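Local coordinates for PCF11 protein (Saccharomyces cerevisiae, PDB 1SZ9) that binds the carboxy-terminal domain of RNA polymerase II through its CTD-interacting domain and takes part in processing the 3' ends of mRNA, at residues 72-83 with 115-124. Numbering follows the deposited sequence.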
ATOM      1  N   LYS A  72       1.108  -8.634  -0.052  1.00 25.11           N
ATOM      2  CA  LYS A  72       0.997  -9.851   0.749  1.00 27.44           C
ATOM      3  C   LYS A  72       0.506 -11.089  -0.013  1.00 28.70           C
ATOM      4  O   LYS A  72       0.909 -12.206   0.293  1.00 27.72           O
ATOM      5  CB  LYS A  72       0.052  -9.620   1.922  1.00 26.45           C
ATOM      6  CG  LYS A  72       0.704  -8.951   3.118  1.00 28.58           C
ATOM      7  CD  LYS A  72      -0.301  -8.750   4.228  1.00 31.23           C
ATOM      8  CE  LYS A  72       0.347  -8.158   5.476  1.00 30.10           C
ATOM      9  NZ  LYS A  72      -0.715  -7.803   6.451  1.00 30.08           N
ATOM     10  N   ASN A  73      -0.361 -10.895  -0.998  1.00 26.94           N
ATOM     11  CA  ASN A  73      -0.920 -12.030  -1.722  1.00 28.88           C
ATOM     12  C   ASN A  73      -0.302 -12.329  -3.068  1.00 28.45           C
ATOM     13  O   ASN A  73      -0.336 -13.472  -3.519  1.00 29.47           O
ATOM     14  CB  ASN A  73      -2.430 -11.849  -1.869  1.00 28.00           C
ATOM     15  CG  ASN A  73      -3.117 -11.719  -0.524  1.00 30.75           C
ATOM     16  OD1 ASN A  73      -2.968 -12.586   0.334  1.00 31.81           O
ATOM     17  ND2 ASN A  73      -3.857 -10.635  -0.328  1.00 27.21           N
ATOM     18  N   VAL A  74       0.234 -11.305  -3.718  1.00 27.15           N
ATOM     19  CA  VAL A  74       0.872 -11.500  -5.006  1.00 27.21           C
ATOM     20  C   VAL A  74       2.376 -11.565  -4.765  1.00 27.64           C
ATOM     21  O   VAL A  74       3.041 -12.486  -5.234  1.00 26.52           O
ATOM     22  CB  VAL A  74       0.557 -10.355  -5.995  1.00 26.65           C
ATOM     23  CG1 VAL A  74       1.094 -10.705  -7.393  1.00 26.53           C
ATOM     24  CG2 VAL A  74      -0.950 -10.124  -6.068  1.00 26.22           C
ATOM     25  N   GLY A  75       2.896 -10.595  -4.013  1.00 27.27           N
ATOM     26  CA  GLY A  75       4.320 -10.539  -3.721  1.00 25.51           C
ATOM     27  C   GLY A  75       5.068  -9.844  -4.840  1.00 25.41           C
ATOM     28  O   GLY A  75       4.640  -8.794  -5.315  1.00 24.67           O
ATOM     29  N   SER A  76       6.180 -10.431  -5.277  1.00 26.82           N
ATOM     30  CA  SER A  76       6.969  -9.851  -6.350  1.00 27.60           C
ATOM     31  C   SER A  76       6.144  -9.748  -7.635  1.00 26.30           C
ATOM     32  O   SER A  76       5.272 -10.565  -7.887  1.00 26.94           O
ATOM     33  CB  SER A  76       8.226 -10.694  -6.607  1.00 30.72           C
ATOM     34  OG  SER A  76       9.073 -10.036  -7.553  1.00 32.01           O
ATOM     35  N   PRO A  77       6.404  -8.727  -8.458  1.00 27.57           N
ATOM     36  CA  PRO A  77       7.400  -7.656  -8.298  1.00 27.73           C
ATOM     37  C   PRO A  77       6.875  -6.442  -7.508  1.00 28.15           C
ATOM     38  O   PRO A  77       7.580  -5.430  -7.329  1.00 27.22           O
ATOM     39  CB  PRO A  77       7.712  -7.291  -9.736  1.00 27.67           C
ATOM     40  CG  PRO A  77       6.360  -7.352 -10.353  1.00 28.96           C
ATOM     41  CD  PRO A  77       5.765  -8.643  -9.782  1.00 26.75           C
ATOM     42  N   TYR A  78       5.639  -6.545  -7.036  1.00 26.59           N
ATOM     43  CA  TYR A  78       5.034  -5.447  -6.289  1.00 26.44           C
ATOM     44  C   TYR A  78       5.763  -5.111  -4.981  1.00 25.90           C
ATOM     45  O   TYR A  78       5.954  -3.941  -4.670  1.00 26.57           O
ATOM     46  CB  TYR A  78       3.558  -5.763  -6.046  1.00 24.19           C
ATOM     47  CG  TYR A  78       2.799  -5.951  -7.337  1.00 22.95           C
ATOM     48  CD1 TYR A  78       2.462  -4.860  -8.146  1.00 23.08           C
ATOM     49  CD2 TYR A  78       2.458  -7.233  -7.777  1.00 21.37           C
ATOM     50  CE1 TYR A  78       1.801  -5.049  -9.369  1.00 21.52           C
ATOM     51  CE2 TYR A  78       1.807  -7.432  -8.993  1.00 21.55           C
ATOM     52  CZ  TYR A  78       1.482  -6.342  -9.780  1.00 22.06           C
ATOM     53  OH  TYR A  78       0.838  -6.575 -10.972  1.00 24.20           O
ATOM     54  N   THR A  79       6.184  -6.129  -4.231  1.00 26.88           N
ATOM     55  CA  THR A  79       6.912  -5.912  -2.988  1.00 27.48           C
ATOM     56  C   THR A  79       8.179  -5.097  -3.277  1.00 28.77           C
ATOM     57  O   THR A  79       8.594  -4.254  -2.475  1.00 28.48           O
ATOM     58  CB  THR A  79       7.347  -7.252  -2.338  1.00 28.03           C
ATOM     59  OG1 THR A  79       7.913  -8.096  -3.347  1.00 28.56           O
ATOM     60  CG2 THR A  79       6.167  -7.960  -1.657  1.00 25.44           C
ATOM     61  N   ILE A  80       8.794  -5.363  -4.428  1.00 29.45           N
ATOM     62  CA  ILE A  80      10.007  -4.664  -4.834  1.00 28.87           C
ATOM     63  C   ILE A  80       9.679  -3.250  -5.287  1.00 28.27           C
ATOM     64  O   ILE A  80      10.274  -2.285  -4.809  1.00 28.12           O
ATOM     65  CB  ILE A  80      10.726  -5.420  -5.989  1.00 32.76           C
ATOM     66  CG1 ILE A  80      11.206  -6.788  -5.487  1.00 33.08           C
ATOM     67  CG2 ILE A  80      11.903  -4.608  -6.512  1.00 30.04           C
ATOM     68  CD1 ILE A  80      11.702  -7.706  -6.587  1.00 34.57           C
ATOM     69  N   TYR A  81       8.721  -3.123  -6.198  1.00 27.09           N
ATOM     70  CA  TYR A  81       8.344  -1.812  -6.711  1.00 26.59           C
ATOM     71  C   TYR A  81       7.811  -0.825  -5.672  1.00 27.36           C
ATOM     72  O   TYR A  81       8.226   0.325  -5.671  1.00 26.03           O
ATOM     73  CB  TYR A  81       7.324  -1.957  -7.837  1.00 29.53           C
ATOM     74  CG  TYR A  81       7.832  -2.714  -9.051  1.00 34.18           C
ATOM     75  CD1 TYR A  81       9.157  -3.174  -9.122  1.00 35.29           C
ATOM     76  CD2 TYR A  81       6.984  -2.972 -10.127  1.00 34.82           C
ATOM     77  CE1 TYR A  81       9.622  -3.877 -10.238  1.00 37.46           C
ATOM     78  CE2 TYR A  81       7.430  -3.670 -11.248  1.00 38.78           C
ATOM     79  CZ  TYR A  81       8.749  -4.123 -11.297  1.00 40.81           C
ATOM     80  OH  TYR A  81       9.176  -4.835 -12.391  1.00 42.02           O
ATOM     81  N   PHE A  82       6.882  -1.253  -4.810  1.00 25.66           N
ATOM     82  CA  PHE A  82       6.331  -0.354  -3.778  1.00 23.04           C
ATOM     83  C   PHE A  82       7.375   0.034  -2.727  1.00 23.36           C
ATOM     84  O   PHE A  82       7.228   1.063  -2.067  1.00 23.21           O
ATOM     85  CB  PHE A  82       5.138  -1.003  -3.054  1.00 18.78           C
ATOM     86  CG  PHE A  82       3.849  -0.939  -3.816  1.00 20.31           C
ATOM     87  CD1 PHE A  82       3.280   0.306  -4.152  1.00 21.83           C
ATOM     88  CD2 PHE A  82       3.172  -2.113  -4.173  1.00 16.78           C
ATOM     89  CE1 PHE A  82       2.049   0.382  -4.828  1.00 20.12           C
ATOM     90  CE2 PHE A  82       1.954  -2.046  -4.845  1.00 18.92           C
ATOM     91  CZ  PHE A  82       1.387  -0.795  -5.173  1.00 19.27           C
ATOM     92  N   SER A  83       8.419  -0.786  -2.562  1.00 23.11           N
ATOM     93  CA  SER A  83       9.463  -0.494  -1.570  1.00 25.61           C
ATOM     94  C   SER A  83      10.160   0.833  -1.821  1.00 26.46           C
ATOM     95  O   SER A  83      10.612   1.473  -0.878  1.00 24.70           O
ATOM     96  CB  SER A  83      10.566  -1.569  -1.546  1.00 27.24           C
ATOM     97  OG  SER A  83      10.129  -2.760  -0.920  1.00 34.30           O
ATOM     98  N   PRO A 115       4.834 -10.632   7.561  1.00 23.22           N
ATOM     99  CA  PRO A 115       3.663 -10.912   6.716  1.00 23.63           C
ATOM    100  C   PRO A 115       3.324 -12.402   6.610  1.00 26.34           C
ATOM    101  O   PRO A 115       4.196 -13.219   6.336  1.00 26.16           O
ATOM    102  CB  PRO A 115       4.067 -10.337   5.369  1.00 18.44           C
ATOM    103  CG  PRO A 115       5.553 -10.662   5.318  1.00 20.45           C
ATOM    104  CD  PRO A 115       6.021 -10.320   6.737  1.00 22.30           C
ATOM    105  N   ASN A 116       2.060 -12.740   6.839  1.00 27.47           N
ATOM    106  CA  ASN A 116       1.627 -14.126   6.745  1.00 29.01           C
ATOM    107  C   ASN A 116       2.477 -15.064   7.594  1.00 28.68           C
ATOM    108  O   ASN A 116       2.644 -16.229   7.256  1.00 31.70           O
ATOM    109  CB  ASN A 116       1.668 -14.558   5.271  1.00 28.79           C
ATOM    110  CG  ASN A 116       0.784 -13.677   4.394  1.00 30.27           C
ATOM    111  OD1 ASN A 116       1.246 -13.055   3.432  1.00 34.92           O
ATOM    112  ND2 ASN A 116      -0.484 -13.614   4.734  1.00 28.57           N
ATOM    113  N   ASP A 117       2.999 -14.548   8.701  1.00 30.28           N
ATOM    114  CA  ASP A 117       3.846 -15.318   9.615  1.00 31.77           C
ATOM    115  C   ASP A 117       4.997 -16.041   8.927  1.00 31.66           C
ATOM    116  O   ASP A 117       5.296 -17.187   9.256  1.00 32.01           O
ATOM    117  CB  ASP A 117       3.018 -16.341  10.408  1.00 34.32           C
ATOM    118  CG  ASP A 117       3.816 -16.966  11.569  1.00 36.99           C
ATOM    119  OD1 ASP A 117       4.581 -16.219  12.214  1.00 38.05           O
ATOM    120  OD2 ASP A 117       3.675 -18.177  11.845  1.00 34.52           O
ATOM    121  N   THR A 118       5.649 -15.374   7.978  1.00 31.46           N
ATOM    122  CA  THR A 118       6.769 -15.983   7.261  1.00 31.62           C
ATOM    123  C   THR A 118       8.115 -15.690   7.916  1.00 31.94           C
ATOM    124  O   THR A 118       9.119 -16.297   7.557  1.00 30.99           O
ATOM    125  CB  THR A 118       6.878 -15.477   5.799  1.00 31.32           C
ATOM    126  OG1 THR A 118       7.102 -14.058   5.803  1.00 32.34           O
ATOM    127  CG2 THR A 118       5.615 -15.818   5.008  1.00 30.13           C
ATOM    128  N   GLY A 119       8.138 -14.745   8.852  1.00 32.28           N
ATOM    129  CA  GLY A 119       9.386 -14.388   9.504  1.00 32.27           C
ATOM    130  C   GLY A 119      10.318 -13.595   8.594  1.00 32.99           C
ATOM    131  O   GLY A 119      11.486 -13.435   8.913  1.00 35.13           O
ATOM    132  N   LEU A 120       9.804 -13.103   7.467  1.00 32.46           N
ATOM    133  CA  LEU A 120      10.597 -12.323   6.507  1.00 32.76           C
ATOM    134  C   LEU A 120       9.856 -11.032   6.185  1.00 31.82           C
ATOM    135  O   LEU A 120       8.757 -11.072   5.655  1.00 33.63           O
ATOM    136  CB  LEU A 120      10.800 -13.120   5.213  1.00 35.49           C
ATOM    137  CG  LEU A 120      11.612 -14.426   5.320  1.00 38.97           C
ATOM    138  CD1 LEU A 120      11.161 -15.399   4.261  1.00 39.37           C
ATOM    139  CD2 LEU A 120      13.099 -14.133   5.193  1.00 36.75           C
ATOM    140  N   PRO A 121      10.451  -9.871   6.495  1.00 30.59           N
ATOM    141  CA  PRO A 121       9.807  -8.573   6.227  1.00 29.39           C
ATOM    142  C   PRO A 121       9.248  -8.460   4.802  1.00 27.51           C
ATOM    143  O   PRO A 121       9.870  -8.914   3.842  1.00 28.16           O
ATOM    144  CB  PRO A 121      10.925  -7.565   6.496  1.00 28.30           C
ATOM    145  CG  PRO A 121      11.755  -8.278   7.564  1.00 33.12           C
ATOM    146  CD  PRO A 121      11.812  -9.689   7.033  1.00 30.91           C
ATOM    147  N   LEU A 122       8.076  -7.846   4.680  1.00 24.64           N
ATOM    148  CA  LEU A 122       7.413  -7.689   3.393  1.00 25.43           C
ATOM    149  C   LEU A 122       8.176  -6.826   2.382  1.00 26.73           C
ATOM    150  O   LEU A 122       8.201  -7.121   1.198  1.00 25.72           O
ATOM    151  CB  LEU A 122       5.998  -7.118   3.610  1.00 22.50           C
ATOM    152  CG  LEU A 122       5.004  -7.109   2.429  1.00 21.12           C
ATOM    153  CD1 LEU A 122       4.811  -8.521   1.834  1.00 18.78           C
ATOM    154  CD2 LEU A 122       3.696  -6.564   2.906  1.00 20.22           C
ATOM    155  N   PHE A 123       8.807  -5.766   2.864  1.00 29.15           N
ATOM    156  CA  PHE A 123       9.525  -4.845   2.000  1.00 31.05           C
ATOM    157  C   PHE A 123      11.007  -4.734   2.345  1.00 33.12           C
ATOM    158  O   PHE A 123      11.481  -5.248   3.368  1.00 29.44           O
ATOM    159  CB  PHE A 123       8.897  -3.456   2.128  1.00 30.79           C
ATOM    160  CG  PHE A 123       7.431  -3.419   1.792  1.00 30.53           C
ATOM    161  CD1 PHE A 123       7.009  -3.401   0.463  1.00 26.18           C
ATOM    162  CD2 PHE A 123       6.476  -3.407   2.802  1.00 25.89           C
ATOM    163  CE1 PHE A 123       5.654  -3.366   0.152  1.00 27.72           C
ATOM    164  CE2 PHE A 123       5.120  -3.375   2.501  1.00 27.56           C
ATOM    165  CZ  PHE A 123       4.704  -3.354   1.174  1.00 26.65           C
ATOM    166  N   GLU A 124      11.722  -4.035   1.475  1.00 37.71           N
ATOM    167  CA  GLU A 124      13.137  -3.777   1.672  1.00 39.03           C
ATOM    168  C   GLU A 124      13.349  -3.345   3.129  1.00 40.85           C
ATOM    169  O   GLU A 124      12.640  -2.456   3.659  1.00 36.35           O
ATOM    170  CB  GLU A 124      13.594  -2.674   0.721  1.00 41.60           C
ATOM    171  CG  GLU A 124      13.751  -3.142  -0.724  1.00 51.32           C
ATOM    172  CD  GLU A 124      14.380  -2.082  -1.624  1.00 55.57           C
ATOM    173  OE1 GLU A 124      15.437  -1.528  -1.245  1.00 58.20           O
ATOM    174  OE2 GLU A 124      13.823  -1.809  -2.714  1.00 58.96           O
TER
HETATM  175  O   HOH W   1      -0.177 -10.831   7.426  1.00 32.62           O
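Ser83 and Glu124 are joined by a direct hydrogen bond in a mixed polar and apolar loop-to-helix contact, in which the connection between helices 99-112 and 125-137 lies along the end of helix 57-73 and the short helix 78-83. Glu124 N donates to Ser83 OG at 3.1 Å, nearly straight at 172°. The same hydroxyl gives its proton to Thr79 O, 2.6 Å away and one turn back, so OG is gripped from two sides and its hydrogen is committed to the helix. A chi1 of -74°, with OG anti to the carbonyl carbon, lets it reach both partners. Since Glu124 is the N-cap of helix 125-137, the bond ties the start of that helix to helix 78-83. The aliphatic part of Glu124 lies over Ser83, CG to CB 3.6 Å. Next to it, the Phe123 ring presents its edge to Ser83 OG, which lies in the ring plane; CD1 also comes to 3.4 Å from Thr79 O. Phe82 CB approaches CE1 of Phe123 obliquely, at 4.0 Å. Outside the two segments Phe123 packs edge-to-face with Trp112 and touches Cys71, burying the ring against helices 57-73 and 99-112 of this all-helical CID fold, which is built of arm-type repeats. Leu122 bridges helix 57-73 and helix 78-83: with CG anti to its own N (chi1 -169°), its branches spread, CD1 to Thr79 CG2 at 3.8 Å and CD2 to Lys72 CG also at 3.8 Å, crossing both side chains at about a right angle. Beyond CG the Lys72 chain runs extended past Pro115, and a water joins NZ, weakly, to Asn116 N, from which it accepts at 3.0 Å; NZ also has a long, weak ion pair with Asp68.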